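Local coordinates for protein thermospermine synthase (Medicago truncatula, PDB 6BQ6) that probably transfers an aminopropyl group from decarboxylated S-adenosylmethionine to spermidine, making the tetraamine thermospermine, at residues A116-V128 and R278-L290. Residues are numbered along the deposited sequence; the frame is centred on the assembly and turned at random.
Sequences ARELLRHKTIDKV and RMRQRIIEENRYL
In the Rossmann-like domain, the connection from helix 114-120 to strand 127-132, with its type I turn from His122 to Ile125, meets the chain just after helix 272-282 in a single beta bridge, His122 with Ile283. Ile284 N donates to Arg121 O (2.9 Å), and Lys123 N to Arg282 O (2.8 Å), both almost straight. Arg121 bends at chi3 (57°) and turns its guanidinium along the loop after the helix. Arg121 NE (3.1 Å) and NH2 both grip Ile284 O, side-on. Asn287 OD1 receives weak bonds from NH1 and NH2, while Arg121 NH1 also reaches Glu118 OE1 at 2.7 Å in a salt bridge on the carboxylate's syn side. Ile283 straddles two flat groups: CG2 lies over one guanidinium face, 3.4 Å from Arg121 NH2, and CG1 makes a CH-pi contact 3.7 Å from the His122 ring centroid. That ring is held by His93 at NE2 and, at ND1, by a water shared with Thr124 OG1, which also bonds Pro102 O, and Arg282 NH2, whose neighbour NH1 bonds His99 O. A leucine in place of Arg121 would probably leave Ile284 O and Asn287 OD1 without these donors and Glu118 without one of its positive partners. The single beta bridge, backed by a side-on arginine grip on a backbone carbonyl, ties a helix-to-strand connection of the Rossmann-like fold to the chain leaving helix 272-282.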
# COMPACT_ATOMS: atom_id res chain seq x y z
N ALA B 116 28.60 -8.85 -17.45
CA ALA B 116 29.32 -9.41 -18.57
C ALA B 116 29.31 -8.43 -19.76
O ALA B 116 30.34 -8.19 -20.37
CB ALA B 116 28.73 -10.74 -18.98
N ARG B 117 28.13 -7.89 -20.06
CA ARG B 117 27.99 -6.94 -21.18
C ARG B 117 28.99 -5.79 -21.04
O ARG B 117 29.71 -5.43 -21.99
CB ARG B 117 26.57 -6.39 -21.21
CG ARG B 117 26.36 -5.36 -22.29
CD ARG B 117 25.07 -4.66 -22.05
NE ARG B 117 25.13 -3.74 -20.93
CZ ARG B 117 24.21 -3.59 -19.98
NH1 ARG B 117 23.14 -4.38 -19.92
NH2 ARG B 117 24.36 -2.62 -19.05
N GLU B 118 29.03 -5.16 -19.85
CA GLU B 118 29.95 -4.05 -19.68
C GLU B 118 31.43 -4.46 -19.77
O GLU B 118 32.25 -3.75 -20.30
CB GLU B 118 29.67 -3.31 -18.37
CG GLU B 118 28.32 -2.62 -18.34
CD GLU B 118 28.14 -1.60 -19.47
OE1 GLU B 118 29.04 -0.82 -19.79
OE2 GLU B 118 27.03 -1.57 -20.06
N LEU B 119 31.79 -5.60 -19.16
CA LEU B 119 33.14 -6.14 -19.28
C LEU B 119 33.56 -6.37 -20.73
O LEU B 119 34.67 -6.04 -21.10
CB LEU B 119 33.26 -7.46 -18.55
CG LEU B 119 33.25 -7.34 -17.01
CD1 LEU B 119 32.82 -8.62 -16.32
CD2 LEU B 119 34.58 -6.85 -16.49
N LEU B 120 32.64 -6.89 -21.52
CA LEU B 120 32.93 -7.21 -22.94
C LEU B 120 33.07 -5.98 -23.84
O LEU B 120 33.51 -6.09 -24.97
CB LEU B 120 31.84 -8.15 -23.47
CG LEU B 120 31.94 -9.55 -22.81
CD1 LEU B 120 30.63 -10.29 -23.04
CD2 LEU B 120 33.08 -10.44 -23.30
N ARG B 121 32.66 -4.81 -23.37
CA ARG B 121 32.98 -3.56 -24.04
C ARG B 121 34.45 -3.22 -24.04
O ARG B 121 34.86 -2.38 -24.81
CB ARG B 121 32.16 -2.39 -23.46
CG ARG B 121 30.67 -2.57 -23.69
CD ARG B 121 29.84 -1.45 -23.06
NE ARG B 121 30.24 -0.14 -23.56
CZ ARG B 121 30.21 1.01 -22.87
NH1 ARG B 121 29.84 1.07 -21.61
NH2 ARG B 121 30.62 2.11 -23.45
N HIS B 122 35.24 -3.81 -23.14
CA HIS B 122 36.66 -3.56 -23.09
C HIS B 122 37.40 -4.35 -24.13
O HIS B 122 37.40 -5.57 -24.09
CB HIS B 122 37.17 -3.89 -21.69
CG HIS B 122 36.82 -2.84 -20.70
ND1 HIS B 122 37.75 -1.97 -20.19
CD2 HIS B 122 35.64 -2.55 -20.07
CE1 HIS B 122 37.17 -1.15 -19.32
NE2 HIS B 122 35.89 -1.48 -19.24
N LYS B 123 38.11 -3.66 -25.02
CA LYS B 123 38.85 -4.38 -26.05
C LYS B 123 40.02 -5.21 -25.56
O LYS B 123 40.44 -6.13 -26.26
CB LYS B 123 39.32 -3.40 -27.16
CG LYS B 123 38.14 -2.91 -27.93
CD LYS B 123 38.51 -1.80 -28.90
CE LYS B 123 38.83 -0.49 -28.19
NZ LYS B 123 38.89 0.65 -29.18
N THR B 124 40.54 -4.91 -24.36
CA THR B 124 41.62 -5.70 -23.78
C THR B 124 41.20 -7.12 -23.40
O THR B 124 42.03 -8.05 -23.30
CB THR B 124 42.23 -4.98 -22.54
OG1 THR B 124 41.22 -4.80 -21.54
CG2 THR B 124 42.75 -3.60 -22.91
N ILE B 125 39.92 -7.30 -23.13
CA ILE B 125 39.40 -8.52 -22.56
C ILE B 125 39.42 -9.65 -23.58
O ILE B 125 38.90 -9.51 -24.68
CB ILE B 125 37.95 -8.30 -22.00
CG1 ILE B 125 37.99 -7.38 -20.75
CG2 ILE B 125 37.22 -9.60 -21.72
CD1 ILE B 125 38.57 -8.04 -19.54
N ASP B 126 39.98 -10.77 -23.15
CA ASP B 126 39.99 -12.04 -23.90
C ASP B 126 39.03 -13.11 -23.33
O ASP B 126 38.55 -13.97 -24.09
CB ASP B 126 41.42 -12.60 -23.89
CG ASP B 126 42.40 -11.74 -24.68
OD1 ASP B 126 42.00 -11.01 -25.64
OD2 ASP B 126 43.61 -11.83 -24.39
N LYS B 127 38.80 -13.10 -22.02
CA LYS B 127 37.90 -14.09 -21.40
C LYS B 127 37.19 -13.50 -20.23
O LYS B 127 37.80 -12.80 -19.39
CB LYS B 127 38.65 -15.31 -20.94
CG LYS B 127 37.74 -16.45 -20.51
CD LYS B 127 38.51 -17.75 -20.34
CE LYS B 127 38.95 -17.93 -18.89
NZ LYS B 127 39.18 -19.34 -18.56
N VAL B 128 35.91 -13.78 -20.16
CA VAL B 128 35.04 -13.51 -18.97
C VAL B 128 34.38 -14.82 -18.54
O VAL B 128 33.77 -15.55 -19.34
CB VAL B 128 33.94 -12.49 -19.26
CG1 VAL B 128 33.01 -12.29 -18.06
CG2 VAL B 128 34.47 -11.15 -19.75
N ARG B 278 41.89 6.42 -20.93
CA ARG B 278 41.73 4.97 -20.95
C ARG B 278 40.40 4.53 -21.49
O ARG B 278 40.35 3.56 -22.21
CB ARG B 278 41.99 4.36 -19.56
CG ARG B 278 43.44 4.51 -19.16
CD ARG B 278 43.72 3.96 -17.79
NE ARG B 278 45.12 4.22 -17.36
CZ ARG B 278 45.84 3.40 -16.59
NH1 ARG B 278 45.35 2.26 -16.11
NH2 ARG B 278 47.11 3.74 -16.27
N MET B 279 39.33 5.25 -21.15
CA MET B 279 38.01 4.92 -21.67
C MET B 279 37.94 5.08 -23.18
O MET B 279 37.42 4.23 -23.87
CB MET B 279 36.90 5.77 -21.04
CG MET B 279 36.71 5.53 -19.58
SD MET B 279 35.35 6.55 -18.91
CE MET B 279 35.90 6.78 -17.24
N ARG B 280 38.46 6.18 -23.67
CA ARG B 280 38.53 6.42 -25.10
C ARG B 280 39.36 5.35 -25.79
O ARG B 280 39.01 4.92 -26.87
CB ARG B 280 39.17 7.79 -25.37
CG ARG B 280 39.31 8.20 -26.83
CD ARG B 280 37.99 8.26 -27.57
NE ARG B 280 37.13 9.36 -27.13
CZ ARG B 280 37.23 10.63 -27.55
NH1 ARG B 280 38.17 11.03 -28.42
NH2 ARG B 280 36.38 11.53 -27.06
N GLN B 281 40.46 4.95 -25.20
CA GLN B 281 41.32 3.97 -25.86
C GLN B 281 40.74 2.57 -25.80
O GLN B 281 40.85 1.81 -26.76
CB GLN B 281 42.75 3.98 -25.26
CG GLN B 281 43.74 3.10 -26.03
CD GLN B 281 44.01 3.63 -27.44
OE1 GLN B 281 44.53 4.74 -27.60
NE2 GLN B 281 43.58 2.88 -28.48
N ARG B 282 40.13 2.20 -24.67
CA ARG B 282 39.87 0.81 -24.37
C ARG B 282 38.43 0.33 -24.46
O ARG B 282 38.17 -0.84 -24.72
CB ARG B 282 40.32 0.51 -22.97
CG ARG B 282 41.79 0.66 -22.73
CD ARG B 282 41.94 0.13 -21.35
NE ARG B 282 43.12 0.52 -20.66
CZ ARG B 282 43.39 0.11 -19.42
NH1 ARG B 282 44.48 0.52 -18.80
NH2 ARG B 282 42.54 -0.69 -18.79
N ILE B 283 37.49 1.24 -24.27
CA ILE B 283 36.11 0.84 -24.20
C ILE B 283 35.40 1.19 -25.51
O ILE B 283 35.50 2.33 -26.00
CB ILE B 283 35.39 1.55 -23.05
CG1 ILE B 283 36.01 1.17 -21.71
CG2 ILE B 283 33.90 1.24 -23.13
CD1 ILE B 283 35.39 1.92 -20.52
N ILE B 284 34.70 0.21 -26.04
CA ILE B 284 33.84 0.34 -27.24
C ILE B 284 32.62 1.20 -26.90
O ILE B 284 31.94 0.96 -25.90
CB ILE B 284 33.38 -1.05 -27.72
CG1 ILE B 284 34.59 -1.89 -28.15
CG2 ILE B 284 32.37 -0.97 -28.88
CD1 ILE B 284 34.24 -3.36 -28.40
N GLU B 285 32.35 2.22 -27.73
CA GLU B 285 31.26 3.18 -27.49
C GLU B 285 31.45 4.03 -26.22
O GLU B 285 32.31 3.79 -25.37
CB GLU B 285 29.89 2.50 -27.48
CG GLU B 285 29.50 1.89 -28.81
CD GLU B 285 28.01 1.65 -28.93
OE1 GLU B 285 27.59 0.48 -28.77
OE2 GLU B 285 27.25 2.63 -29.19
N GLU B 286 30.63 5.07 -26.13
CA GLU B 286 30.68 6.01 -25.02
C GLU B 286 29.91 5.43 -23.86
O GLU B 286 28.81 4.95 -24.05
CB GLU B 286 30.00 7.32 -25.41
CG GLU B 286 30.92 8.31 -26.09
CD GLU B 286 31.48 9.29 -25.07
OE1 GLU B 286 32.65 9.05 -24.66
OE2 GLU B 286 30.75 10.26 -24.66
N ASN B 287 30.48 5.54 -22.67
CA ASN B 287 29.71 5.28 -21.44
C ASN B 287 28.59 6.29 -21.32
O ASN B 287 28.71 7.43 -21.78
CB ASN B 287 30.61 5.40 -20.22
CG ASN B 287 31.56 4.23 -20.07
OD1 ASN B 287 31.40 3.21 -20.71
ND2 ASN B 287 32.53 4.35 -19.18
N ARG B 288 27.48 5.83 -20.74
CA ARG B 288 26.29 6.65 -20.52
C ARG B 288 26.38 7.37 -19.17
O ARG B 288 25.90 8.50 -19.04
CB ARG B 288 25.05 5.74 -20.62
CG ARG B 288 24.86 5.14 -22.01
CD ARG B 288 23.82 4.00 -22.06
NE ARG B 288 22.50 4.56 -21.78
CZ ARG B 288 21.40 3.89 -21.45
NH1 ARG B 288 21.38 2.55 -21.35
NH2 ARG B 288 20.28 4.58 -21.21
N TYR B 289 26.97 6.74 -18.17
CA TYR B 289 26.99 7.30 -16.81
C TYR B 289 28.37 7.82 -16.46
O TYR B 289 28.51 8.90 -15.90
CB TYR B 289 26.57 6.29 -15.74
CG TYR B 289 26.58 6.93 -14.38
CD1 TYR B 289 25.62 7.85 -14.03
CD2 TYR B 289 27.58 6.64 -13.47
CE1 TYR B 289 25.67 8.47 -12.76
CE2 TYR B 289 27.62 7.24 -12.26
CZ TYR B 289 26.72 8.14 -11.92
OH TYR B 289 26.84 8.73 -10.68
N LEU B 290 29.40 7.04 -16.72
CA LEU B 290 30.68 7.22 -16.09
C LEU B 290 31.70 7.91 -17.03
O LEU B 290 31.97 7.41 -18.11
CB LEU B 290 31.17 5.85 -15.65
CG LEU B 290 32.28 5.90 -14.65
CD1 LEU B 290 31.80 6.19 -13.23
CD2 LEU B 290 33.01 4.60 -14.71
O HOH W 1 40.48 -2.34 -20.30